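Local coordinates for protein putative thioesterase (Escherichia coli, PDB 5UGZ) that releases intermediates from the colibactin NRPS/PKS assembly line, acting as an unusual type II thioesterase of the biosynthetic pathway, at residues A[95-100]-A[123-128]; A[133-138]-A[177-182]. All coordinates share one frame; numbering follows the deposited sequence.

In the fold
Contact 1 (95-100 with 123-128) and contact 2 (133-138 with 177-182) follow one another along the chain, the first closing before the second opens. Contact 1 lies near the centre of the chain, where two neighbouring strands of the six-stranded parallel sheet, 91-97 and 121-125, end. Contact 2 joins the loop after strand 121-125 to helix 165-183, the two centres about 14 Å apart. L99 links the two: its CD2 lies 3.5 Å from CB of D178, and its CD1 touches Y182. The C-terminal end of the central strands, with the probable nucleophile elbow, is thus packed against helix 165-183 through L99.

Contact 1 (A[95-100]-A[123-128]); sequences FGHSLG and FFSGCR
F95 and H97 face F123 and S125 across two adjacent parallel strands, 91-97 and 121-125, which belong to a beta-alpha-beta unit whose crossover is helix 99-113. G96, S98 and G100 fit the GxSxG nucleophile elbow of alpha/beta-hydrolase thioesterases, so S98 is probably the nucleophile. The short strand segments run nearly parallel, 12° apart. Backbone bonds set the register: G96 N donates to F123 O, S125 N to G96 O at 2.9 Å, and S98 N to S125 O at 2.8 Å. This last bond, close to straight, carries the pairing into the elbow and holds S98 where the strand turns into the helix. S98 has a positive phi of +57°, the strained backbone expected at such a turn. CA-H...O contacts from F95, H97 and S98 to F123 O, S125 O and G126 O supplement these bonds.

Apolar contact gathers on the sheet face that bears F95, H97, F123 and S125. The F95 side chain crosses that of F123 at about a right angle, its CD2 lying 3.3 Å from F123 CB, while its CZ reaches S125 CB. V238 and V245 pack on F95 from neighbouring helices, and W42 meets its ring edge-to-face.

Polar side chains meet farther along the same face. H97 has CG anti to the backbone N (chi1 -171°) and S125 has OG likewise anti. Both groups lie beside the carbonyl carbon of their own residue, and S125 OG comes to the imidazole edge, in the ring plane, hydrogen-bonded to H97 ND1 at 3.0 Å, with either atom a possible donor.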
ATOM      1  N   PHE A  95       1.915   2.202   6.112  1.00 11.15           N
ATOM      2  CA  PHE A  95       1.846   2.862   4.823  1.00 11.47           C
ATOM      3  C   PHE A  95       1.707   1.785   3.758  1.00 12.34           C
ATOM      4  O   PHE A  95       2.395   0.766   3.816  1.00 12.22           O
ATOM      5  CB  PHE A  95       3.113   3.720   4.564  1.00 12.41           C
ATOM      6  CG  PHE A  95       3.140   4.383   3.216  1.00 13.40           C
ATOM      7  CD1 PHE A  95       3.473   3.660   2.072  1.00 13.20           C
ATOM      8  CD2 PHE A  95       2.825   5.728   3.082  1.00 15.90           C
ATOM      9  CE1 PHE A  95       3.487   4.258   0.815  1.00 13.44           C
ATOM     10  CE2 PHE A  95       2.846   6.340   1.819  1.00 16.59           C
ATOM     11  CZ  PHE A  95       3.176   5.597   0.688  1.00 14.05           C
ATOM     12  N   GLY A  96       0.819   2.006   2.797  1.00 12.82           N
ATOM     13  CA  GLY A  96       0.710   1.122   1.646  1.00 12.51           C
ATOM     14  C   GLY A  96       0.333   1.935   0.434  1.00 12.46           C
ATOM     15  O   GLY A  96      -0.382   2.930   0.544  1.00 14.28           O
ATOM     16  N   HIS A  97       0.840   1.529  -0.732  1.00 15.49           N
ATOM     17  CA  HIS A  97       0.518   2.174  -2.003  1.00 14.36           C
ATOM     18  C   HIS A  97      -0.336   1.228  -2.838  1.00 16.05           C
ATOM     19  O   HIS A  97       0.003   0.049  -2.998  1.00 16.82           O
ATOM     20  CB  HIS A  97       1.776   2.578  -2.787  1.00 12.96           C
ATOM     21  CG  HIS A  97       1.492   3.428  -3.998  1.00 14.74           C
ATOM     22  ND1 HIS A  97       1.324   4.796  -3.932  1.00 15.59           N
ATOM     23  CD2 HIS A  97       1.329   3.099  -5.301  1.00 16.44           C
ATOM     24  CE1 HIS A  97       1.082   5.271  -5.141  1.00 16.47           C
ATOM     25  NE2 HIS A  97       1.078   4.261  -5.989  1.00 15.88           N
ATOM     26  N   SER A  98      -1.453   1.745  -3.347  1.00 17.27           N
ATOM     27  CA  SER A  98      -2.359   1.020  -4.252  1.00 17.82           C
ATOM     28  C   SER A  98      -2.835  -0.275  -3.598  1.00 15.87           C
ATOM     29  O   SER A  98      -3.516  -0.200  -2.562  1.00 16.11           O
ATOM     30  CB  SER A  98      -1.664   0.857  -5.595  1.00 17.88           C
ATOM     31  OG  SER A  98      -2.635   0.970  -6.615  1.00 24.47           O
ATOM     32  N   LEU A  99      -2.553  -1.451  -4.168  1.00 16.95           N
ATOM     33  CA  LEU A  99      -2.921  -2.715  -3.533  1.00 17.56           C
ATOM     34  C   LEU A  99      -2.387  -2.788  -2.112  1.00 16.01           C
ATOM     35  O   LEU A  99      -3.050  -3.318  -1.212  1.00 14.59           O
ATOM     36  CB  LEU A  99      -2.382  -3.887  -4.360  1.00 16.48           C
ATOM     37  CG  LEU A  99      -2.491  -5.272  -3.746  1.00 15.56           C
ATOM     38  CD1 LEU A  99      -3.963  -5.689  -3.594  1.00 17.49           C
ATOM     39  CD2 LEU A  99      -1.704  -6.265  -4.581  1.00 15.82           C
ATOM     40  N   GLY A 100      -1.181  -2.264  -1.896  1.00 16.02           N
ATOM     41  CA  GLY A 100      -0.633  -2.206  -0.562  1.00 14.43           C
ATOM     42  C   GLY A 100      -1.464  -1.373   0.380  1.00 14.05           C
ATOM     43  O   GLY A 100      -1.377  -1.558   1.597  1.00 13.42           O
ATOM     44  N   PHE A 123      -1.448   5.555   6.414  1.00 15.57           N
ATOM     45  CA  PHE A 123      -1.212   6.264   5.162  1.00 14.23           C
ATOM     46  C   PHE A 123      -1.680   5.371   4.027  1.00 14.75           C
ATOM     47  O   PHE A 123      -1.200   4.245   3.888  1.00 14.80           O
ATOM     48  CB  PHE A 123       0.272   6.617   4.994  1.00 13.47           C
ATOM     49  CG  PHE A 123       0.853   7.368   6.154  1.00 14.87           C
ATOM     50  CD1 PHE A 123       0.824   8.753   6.183  1.00 16.41           C
ATOM     51  CD2 PHE A 123       1.411   6.689   7.230  1.00 15.18           C
ATOM     52  CE1 PHE A 123       1.357   9.456   7.251  1.00 16.28           C
ATOM     53  CE2 PHE A 123       1.935   7.382   8.310  1.00 16.02           C
ATOM     54  CZ  PHE A 123       1.903   8.774   8.319  1.00 16.22           C
ATOM     55  N   PHE A 124      -2.626   5.856   3.232  1.00 15.60           N
ATOM     56  CA  PHE A 124      -3.106   5.132   2.061  1.00 14.07           C
ATOM     57  C   PHE A 124      -2.738   5.967   0.850  1.00 18.16           C
ATOM     58  O   PHE A 124      -3.334   7.022   0.608  1.00 18.81           O
ATOM     59  CB  PHE A 124      -4.607   4.860   2.121  1.00 15.53           C
ATOM     60  CG  PHE A 124      -5.039   4.121   3.361  1.00 18.68           C
ATOM     61  CD1 PHE A 124      -4.676   2.795   3.555  1.00 16.11           C
ATOM     62  CD2 PHE A 124      -5.791   4.749   4.341  1.00 17.31           C
ATOM     63  CE1 PHE A 124      -5.060   2.114   4.699  1.00 15.82           C
ATOM     64  CE2 PHE A 124      -6.170   4.062   5.482  1.00 15.95           C
ATOM     65  CZ  PHE A 124      -5.802   2.745   5.656  1.00 15.78           C
ATOM     66  N   SER A 125      -1.751   5.491   0.105  1.00 16.61           N
ATOM     67  CA  SER A 125      -1.203   6.199  -1.033  1.00 16.77           C
ATOM     68  C   SER A 125      -1.723   5.577  -2.329  1.00 17.83           C
ATOM     69  O   SER A 125      -1.787   4.349  -2.464  1.00 17.01           O
ATOM     70  CB  SER A 125       0.323   6.155  -0.958  1.00 14.30           C
ATOM     71  OG  SER A 125       0.928   6.951  -1.941  1.00 15.61           O
ATOM     72  N   GLY A 126      -2.117   6.433  -3.269  1.00 19.12           N
ATOM     73  CA  GLY A 126      -2.583   5.958  -4.568  1.00 18.58           C
ATOM     74  C   GLY A 126      -3.655   4.897  -4.464  1.00 19.78           C
ATOM     75  O   GLY A 126      -3.627   3.899  -5.195  1.00 20.47           O
ATOM     76  N   CYS A 127      -4.603   5.091  -3.557  1.00 20.18           N
ATOM     77  CA  CYS A 127      -5.502   4.023  -3.135  1.00 20.81           C
ATOM     78  C   CYS A 127      -6.910   4.586  -3.037  1.00 21.73           C
ATOM     79  O   CYS A 127      -7.168   5.449  -2.201  1.00 21.11           O
ATOM     80  CB  CYS A 127      -5.053   3.447  -1.791  1.00 18.06           C
ATOM     81  SG  CYS A 127      -5.874   1.920  -1.366  1.00 27.36           S
ATOM     82  N   ARG A 128      -7.813   4.091  -3.883  1.00 27.26           N
ATOM     83  CA  ARG A 128      -9.221   4.447  -3.796  1.00 27.98           C
ATOM     84  C   ARG A 128      -9.832   3.843  -2.531  1.00 28.73           C
ATOM     85  O   ARG A 128      -9.283   2.897  -1.958  1.00 26.46           O
ATOM     86  CB  ARG A 128      -9.958   3.977  -5.052  1.00 32.63           C
ATOM     87  CG  ARG A 128      -9.444   4.673  -6.337  1.00 37.31           C
ATOM     88  CD  ARG A 128     -10.028   4.115  -7.650  1.00 43.47           C
ATOM     89  NE  ARG A 128     -11.494   4.134  -7.708  1.00 48.38           N
ATOM     90  CZ  ARG A 128     -12.210   3.994  -8.826  1.00 49.61           C
ATOM     91  NH1 ARG A 128     -11.609   3.842 -10.006  1.00 47.58           N
ATOM     92  NH2 ARG A 128     -13.536   4.011  -8.762  1.00 48.99           N
TER

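Contact 2 (A[133-138]-A[177-182]); sequences ASHEVI and NDYRLY
With CG of Y182 anti to its backbone N (chi1 180°), the phenol reaches out from helix 165-183 to the loop residues A133 and H135. The H135 side chain, at an unusual chi1 of -103°, places its imidazole against the helix, where it joins Y179 and Y182 in an aromatic cluster. As modelled, the imidazole and the Y182 ring stand almost perpendicular, planes at 86° and centroids 4.8 Å apart, but their exact placement is doubtful because the two rings come too close. The imidazole and the Y179 ring meet by their rims, centroids 5.8 Å apart, without stacking; H135 NE2 lies 3.9 Å from Y179 CD2. At the far end of the phenol, A133 sets its methyl against the hydroxyl, CB to Y182 OH 3.2 Å and CB to Y182 CZ 3.7 Å. No hydrogen bond crosses the contact, which rests on ring and methyl packing. Y182 and A133 both also touch I102 of helix 99-113, and F147 of helix 144-154 meets the Y179 ring edge-to-face, so the loop following strand 121-125 is packed against helix 165-183 with these two helices alongside.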
ATOM      1  N   ALA A 133     -12.980   0.519  -3.898  1.00 38.83           N
ATOM      2  CA  ALA A 133     -11.835  -0.104  -4.551  1.00 38.86           C
ATOM      3  C   ALA A 133     -12.289  -1.260  -5.427  1.00 45.93           C
ATOM      4  O   ALA A 133     -11.972  -2.426  -5.149  1.00 44.68           O
ATOM      5  CB  ALA A 133     -10.816  -0.588  -3.518  1.00 32.28           C
ATOM      6  N   SER A 134     -13.050  -0.940  -6.473  1.00 48.17           N
ATOM      7  CA  SER A 134     -13.446  -1.897  -7.492  1.00 47.58           C
ATOM      8  C   SER A 134     -12.621  -1.653  -8.749  1.00 52.49           C
ATOM      9  O   SER A 134     -12.181  -0.529  -9.017  1.00 51.52           O
ATOM     10  CB  SER A 134     -14.938  -1.773  -7.818  1.00 45.89           C
ATOM     11  OG  SER A 134     -15.743  -1.973  -6.669  1.00 48.43           O
ATOM     12  N   HIS A 135     -12.401  -2.718  -9.513  1.00 52.85           N
ATOM     13  CA  HIS A 135     -11.847  -2.591 -10.852  1.00 50.77           C
ATOM     14  C   HIS A 135     -12.981  -2.415 -11.854  1.00 52.46           C
ATOM     15  O   HIS A 135     -13.897  -3.245 -11.918  1.00 49.85           O
ATOM     16  CB  HIS A 135     -10.994  -3.802 -11.217  1.00 47.71           C
ATOM     17  CG  HIS A 135      -9.519  -3.555 -11.129  1.00 48.14           C
ATOM     18  ND1 HIS A 135      -8.732  -4.047 -10.111  1.00 48.54           N
ATOM     19  CD2 HIS A 135      -8.689  -2.855 -11.934  1.00 44.31           C
ATOM     20  CE1 HIS A 135      -7.481  -3.663 -10.299  1.00 45.84           C
ATOM     21  NE2 HIS A 135      -7.428  -2.938 -11.400  1.00 43.87           N
ATOM     22  N   GLU A 136     -12.919  -1.322 -12.621  1.00 55.96           N
ATOM     23  CA  GLU A 136     -13.830  -1.100 -13.742  1.00 55.97           C
ATOM     24  C   GLU A 136     -13.633  -2.128 -14.843  1.00 50.40           C
ATOM     25  O   GLU A 136     -14.416  -2.153 -15.800  1.00 49.76           O
ATOM     26  CB  GLU A 136     -13.642   0.315 -14.312  1.00 52.93           C
ATOM     27  CG  GLU A 136     -12.255   0.572 -14.870  1.00 53.74           C
ATOM     28  CD  GLU A 136     -11.187   0.571 -13.789  1.00 57.57           C
ATOM     29  OE1 GLU A 136     -11.557   0.500 -12.599  1.00 56.19           O
ATOM     30  OE2 GLU A 136      -9.982   0.638 -14.121  1.00 60.60           O
ATOM     31  N   VAL A 137     -12.604  -2.962 -14.727  1.00 49.44           N
ATOM     32  CA  VAL A 137     -12.329  -4.025 -15.681  1.00 44.01           C
ATOM     33  C   VAL A 137     -11.668  -5.168 -14.931  1.00 42.27           C
ATOM     34  O   VAL A 137     -10.978  -4.962 -13.930  1.00 44.94           O
ATOM     35  CB  VAL A 137     -11.439  -3.522 -16.837  1.00 45.56           C
ATOM     36  CG1 VAL A 137     -12.235  -2.584 -17.735  1.00 49.43           C
ATOM     37  CG2 VAL A 137     -10.204  -2.815 -16.286  1.00 40.26           C
ATOM     38  N   ILE A 138     -11.900  -6.382 -15.408  1.00 42.16           N
ATOM     39  CA  ILE A 138     -11.189  -7.563 -14.934  1.00 35.73           C
ATOM     40  C   ILE A 138     -10.073  -7.823 -15.941  1.00 36.36           C
ATOM     41  O   ILE A 138     -10.301  -8.382 -17.024  1.00 35.64           O
ATOM     42  CB  ILE A 138     -12.123  -8.766 -14.775  1.00 36.96           C
ATOM     43  CG1 ILE A 138     -11.318 -10.026 -14.441  1.00 34.96           C
ATOM     44  CG2 ILE A 138     -12.957  -8.965 -16.040  1.00 37.30           C
ATOM     45  CD1 ILE A 138     -12.156 -11.182 -13.913  1.00 35.07           C
ATOM     46  N   ASN A 177      -0.730 -11.695 -10.580  1.00 19.19           N
ATOM     47  CA  ASN A 177      -1.289 -12.194  -9.330  1.00 18.55           C
ATOM     48  C   ASN A 177      -1.791 -11.058  -8.453  1.00 18.65           C
ATOM     49  O   ASN A 177      -2.880 -11.154  -7.872  1.00 17.62           O
ATOM     50  CB  ASN A 177      -0.246 -13.006  -8.567  1.00 18.41           C
ATOM     51  CG  ASN A 177      -0.804 -13.585  -7.274  1.00 19.85           C
ATOM     52  OD1 ASN A 177      -0.823 -12.924  -6.232  1.00 21.85           O
ATOM     53  ND2 ASN A 177      -1.295 -14.806  -7.347  1.00 19.05           N
ATOM     54  N   ASP A 178      -0.994  -9.990  -8.313  1.00 16.27           N
ATOM     55  CA  ASP A 178      -1.406  -8.867  -7.477  1.00 18.03           C
ATOM     56  C   ASP A 178      -2.627  -8.157  -8.042  1.00 18.60           C
ATOM     57  O   ASP A 178      -3.435  -7.621  -7.277  1.00 19.41           O
ATOM     58  CB  ASP A 178      -0.256  -7.876  -7.301  1.00 16.35           C
ATOM     59  CG  ASP A 178       0.780  -8.382  -6.331  1.00 17.29           C
ATOM     60  OD1 ASP A 178       0.517  -9.430  -5.705  1.00 16.71           O
ATOM     61  OD2 ASP A 178       1.842  -7.746  -6.187  1.00 17.52           O
ATOM     62  N   TYR A 179      -2.768  -8.115  -9.364  1.00 19.49           N
ATOM     63  CA  TYR A 179      -4.016  -7.614  -9.925  1.00 21.43           C
ATOM     64  C   TYR A 179      -5.173  -8.543  -9.596  1.00 20.85           C
ATOM     65  O   TYR A 179      -6.266  -8.080  -9.259  1.00 23.11           O
ATOM     66  CB  TYR A 179      -3.874  -7.423 -11.425  1.00 20.12           C
ATOM     67  CG  TYR A 179      -3.351  -6.054 -11.761  1.00 24.51           C
ATOM     68  CD1 TYR A 179      -1.997  -5.758 -11.675  1.00 20.76           C
ATOM     69  CD2 TYR A 179      -4.218  -5.042 -12.141  1.00 25.96           C
ATOM     70  CE1 TYR A 179      -1.521  -4.499 -11.973  1.00 21.93           C
ATOM     71  CE2 TYR A 179      -3.749  -3.783 -12.439  1.00 26.61           C
ATOM     72  CZ  TYR A 179      -2.406  -3.514 -12.355  1.00 24.58           C
ATOM     73  OH  TYR A 179      -1.966  -2.252 -12.665  1.00 25.88           O
ATOM     74  N   ARG A 180      -4.942  -9.861  -9.660  1.00 22.82           N
ATOM     75  CA  ARG A 180      -5.985 -10.811  -9.288  1.00 23.37           C
ATOM     76  C   ARG A 180      -6.467 -10.562  -7.863  1.00 21.40           C
ATOM     77  O   ARG A 180      -7.673 -10.535  -7.603  1.00 20.53           O
ATOM     78  CB  ARG A 180      -5.474 -12.247  -9.448  1.00 22.05           C
ATOM     79  CG  ARG A 180      -6.576 -13.311  -9.430  1.00 22.59           C
ATOM     80  CD  ARG A 180      -5.987 -14.706  -9.496  1.00 24.27           C
ATOM     81  NE  ARG A 180      -7.024 -15.729  -9.462  1.00 28.05           N
ATOM     82  CZ  ARG A 180      -7.387 -16.401  -8.371  1.00 26.72           C
ATOM     83  NH1 ARG A 180      -6.790 -16.165  -7.215  1.00 22.46           N
ATOM     84  NH2 ARG A 180      -8.354 -17.310  -8.435  1.00 26.56           N
ATOM     85  N   LEU A 181      -5.538 -10.371  -6.928  1.00 21.15           N
ATOM     86  CA  LEU A 181      -5.923 -10.071  -5.553  1.00 20.07           C
ATOM     87  C   LEU A 181      -6.794  -8.826  -5.481  1.00 20.75           C
ATOM     88  O   LEU A 181      -7.816  -8.814  -4.788  1.00 21.45           O
ATOM     89  CB  LEU A 181      -4.681  -9.899  -4.680  1.00 18.30           C
ATOM     90  CG  LEU A 181      -3.801 -11.128  -4.588  1.00 17.37           C
ATOM     91  CD1 LEU A 181      -2.642 -10.884  -3.645  1.00 20.44           C
ATOM     92  CD2 LEU A 181      -4.657 -12.288  -4.121  1.00 21.18           C
ATOM     93  N   TYR A 182      -6.408  -7.754  -6.177  1.00 20.88           N
ATOM     94  CA  TYR A 182      -7.172  -6.521  -6.020  1.00 23.13           C
ATOM     95  C   TYR A 182      -8.510  -6.591  -6.749  1.00 24.65           C
ATOM     96  O   TYR A 182      -9.502  -6.042  -6.261  1.00 24.99           O
ATOM     97  CB  TYR A 182      -6.341  -5.317  -6.475  1.00 25.09           C
ATOM     98  CG  TYR A 182      -7.061  -3.982  -6.356  1.00 31.82           C
ATOM     99  CD1 TYR A 182      -7.019  -3.230  -5.191  1.00 32.06           C
ATOM    100  CD2 TYR A 182      -7.783  -3.475  -7.430  1.00 36.70           C
ATOM    101  CE1 TYR A 182      -7.695  -1.994  -5.100  1.00 36.01           C
ATOM    102  CE2 TYR A 182      -8.451  -2.248  -7.364  1.00 38.81           C
ATOM    103  CZ  TYR A 182      -8.407  -1.512  -6.203  1.00 39.85           C
ATOM    104  OH  TYR A 182      -9.080  -0.302  -6.161  1.00 42.09           O
TER